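Local coordinates for putative uncharacterized protein (Chaetomium thermophilum var. thermophilum DSM 1495, PDB 5M43) that probably acts as a dual-specificity protein phosphatase, removing phosphate from tyrosine and from serine or threonine, and is the Yvh1 phosphatase domain of a longer protein, at residues 31-36 / 97-102. Sequence-based numbering, arbitrary orientation.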
loop_
_atom_site.group_PDB
_atom_site.type_symbol
_atom_site.label_atom_id
_atom_site.label_comp_id
_atom_site.label_asym_id
_atom_site.label_seq_id
_atom_site.Cartn_x
_atom_site.Cartn_y
_atom_site.Cartn_z
ATOM N N ILE A 31 5.960 -6.203 -12.304
ATOM C CA ILE A 31 6.073 -6.027 -10.851
ATOM C C ILE A 31 7.373 -6.642 -10.349
ATOM O O ILE A 31 7.729 -7.784 -10.684
ATOM C CB ILE A 31 4.839 -6.641 -10.159
ATOM C CG1 ILE A 31 3.651 -5.715 -10.418
ATOM C CG2 ILE A 31 5.067 -6.858 -8.624
ATOM C CD1 ILE A 31 2.251 -6.379 -10.348
ATOM N N THR A 32 8.105 -5.876 -9.523
ATOM C CA THR A 32 9.382 -6.329 -8.971
ATOM C C THR A 32 9.334 -6.529 -7.466
ATOM O O THR A 32 10.215 -7.206 -6.897
ATOM C CB THR A 32 10.479 -5.296 -9.282
ATOM O OG1 THR A 32 10.095 -4.014 -8.759
ATOM C CG2 THR A 32 10.716 -5.150 -10.777
ATOM N N HIS A 33 8.352 -5.942 -6.805
ATOM C CA HIS A 33 8.266 -5.929 -5.348
ATOM C C HIS A 33 6.839 -6.236 -4.981
ATOM O O HIS A 33 5.931 -5.655 -5.567
ATOM C CB HIS A 33 8.641 -4.560 -4.728
ATOM C CG HIS A 33 10.084 -4.205 -4.867
ATOM N ND1 HIS A 33 10.679 -3.931 -6.077
ATOM C CD2 HIS A 33 11.039 -4.023 -3.924
ATOM C CE1 HIS A 33 11.958 -3.626 -5.877
ATOM N NE2 HIS A 33 12.198 -3.687 -4.575
ATOM N N ILE A 34 6.635 -7.133 -4.018
ATOM C CA ILE A 34 5.291 -7.448 -3.534
ATOM C C ILE A 34 5.267 -7.249 -2.020
ATOM O O ILE A 34 6.066 -7.865 -1.295
ATOM C CB ILE A 34 4.870 -8.885 -3.883
ATOM C CG1 ILE A 34 4.781 -9.049 -5.427
ATOM C CG2 ILE A 34 3.529 -9.256 -3.190
ATOM C CD1 ILE A 34 4.360 -10.425 -5.856
ATOM N N LEU A 35 4.368 -6.375 -1.550
ATOM C CA LEU A 35 4.050 -6.255 -0.120
ATOM C C LEU A 35 2.725 -6.962 0.116
ATOM O O LEU A 35 1.688 -6.524 -0.401
ATOM C CB LEU A 35 3.964 -4.776 0.255
ATOM C CG LEU A 35 3.470 -4.521 1.687
ATOM C CD1 LEU A 35 4.426 -5.153 2.715
ATOM C CD2 LEU A 35 3.316 -3.025 1.952
ATOM N N SER A 36 2.767 -8.055 0.887
ATOM C CA SER A 36 1.568 -8.777 1.304
ATOM C C SER A 36 1.146 -8.241 2.665
ATOM O O SER A 36 1.795 -8.515 3.685
ATOM C CB SER A 36 1.811 -10.287 1.361
ATOM O OG SER A 36 2.381 -10.774 0.141
ATOM N N GLY A 97 11.704 0.377 -9.052
ATOM C CA GLY A 97 10.920 -0.833 -9.145
ATOM C C GLY A 97 9.441 -0.576 -9.408
ATOM O O GLY A 97 8.973 0.536 -9.621
ATOM N N VAL A 98 8.715 -1.676 -9.472
ATOM C CA VAL A 98 7.262 -1.638 -9.585
ATOM C C VAL A 98 6.690 -2.424 -8.416
ATOM O O VAL A 98 6.951 -3.632 -8.281
ATOM C CB VAL A 98 6.777 -2.239 -10.920
ATOM C CG1 VAL A 98 5.199 -2.389 -10.970
ATOM C CG2 VAL A 98 7.302 -1.363 -12.094
ATOM N N VAL A 99 5.889 -1.759 -7.587
ATOM C CA VAL A 99 5.442 -2.328 -6.330
ATOM C C VAL A 99 3.969 -2.715 -6.377
ATOM O O VAL A 99 3.108 -1.869 -6.684
ATOM C CB VAL A 99 5.625 -1.348 -5.170
ATOM C CG1 VAL A 99 5.120 -1.982 -3.827
ATOM C CG2 VAL A 99 7.098 -0.921 -5.035
ATOM N N LEU A 100 3.679 -3.972 -6.032
ATOM C CA LEU A 100 2.304 -4.445 -5.798
ATOM C C LEU A 100 2.107 -4.537 -4.295
ATOM O O LEU A 100 2.929 -5.160 -3.623
ATOM C CB LEU A 100 2.063 -5.826 -6.409
ATOM C CG LEU A 100 0.782 -6.529 -5.931
ATOM C CD1 LEU A 100 -0.486 -5.747 -6.419
ATOM C CD2 LEU A 100 0.789 -7.980 -6.512
ATOM N N VAL A 101 1.002 -3.977 -3.802
ATOM C CA VAL A 101 0.571 -4.168 -2.423
ATOM C C VAL A 101 -0.713 -4.973 -2.519
ATOM O O VAL A 101 -1.673 -4.546 -3.179
ATOM C CB VAL A 101 0.349 -2.838 -1.690
ATOM C CG1 VAL A 101 -0.070 -3.109 -0.166
ATOM C CG2 VAL A 101 1.616 -1.937 -1.739
ATOM N N HIS A 102 -0.766 -6.128 -1.867
ATOM C CA HIS A 102 -2.016 -6.888 -1.951
ATOM C C HIS A 102 -2.454 -7.407 -0.581
ATOM O O HIS A 102 -1.670 -7.486 0.369
ATOM C CB HIS A 102 -1.905 -8.134 -2.908
ATOM C CG HIS A 102 -1.247 -9.307 -2.246
ATOM N ND1 HIS A 102 -1.965 -10.302 -1.604
ATOM C CD2 HIS A 102 0.071 -9.632 -2.098
ATOM C CE1 HIS A 102 -1.124 -11.176 -1.094
ATOM N NE2 HIS A 102 0.108 -10.809 -1.396
#
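Thr32 OG1 is gripped from two directions: Val98 N donates to it across the contact at 2.8 Å, while OG1 lies in the plane of the His33 imidazole, at its edge, and shares a hydrogen bond with ND1 (2.7 Å). Here begins the parallel pairing of strands 33-36 and 99-102 in the central sheet of the dual-specificity phosphatase fold, a worked example of how side chains can extend backbone pairing beyond its ends. The Thr32 hydroxyl reaches both partners because it stands between its own backbone N and carbonyl carbon (chi1 57°), and it also lies close against Gly97 CA. Val98 O takes two donors. Thr32 N approaches it in the carbonyl plane, on a lone pair, at 2.8 Å. His33 N, 3.1 Å from the same Val98 O, is tilted 27° from that plane. At this same end the side chains of Ile31 and Val98 cross at about a right angle, CG1 to CG1 3.7 Å. From there the bonds alternate regularly: His33 O receives Leu100 N, Leu100 O receives Leu35 N, and Leu35 O receives His102 N. Leu35 and Val101 lie side by side, CD2 to CG1 4.0 Å, on the face covered by helix 71-83.

At the far end, His102 opens the HCX5R signature, whose following cysteine is the nucleophile in this family. Ile34 CG2 meets the edge of its ring in plane, 3.6 Å from His102 CD2, and NE2 bonds Ser36 OG. An alanine here would probably leave Ser36 OG without one of its two imidazole partners, the other being His54 of strand 53-56, and open a gap beside Ile34 CG2. With CG between the backbone N and the carbonyl carbon (chi1 80°), the His102 ring brings NE2 to 2.7 Å from Ser36 OG.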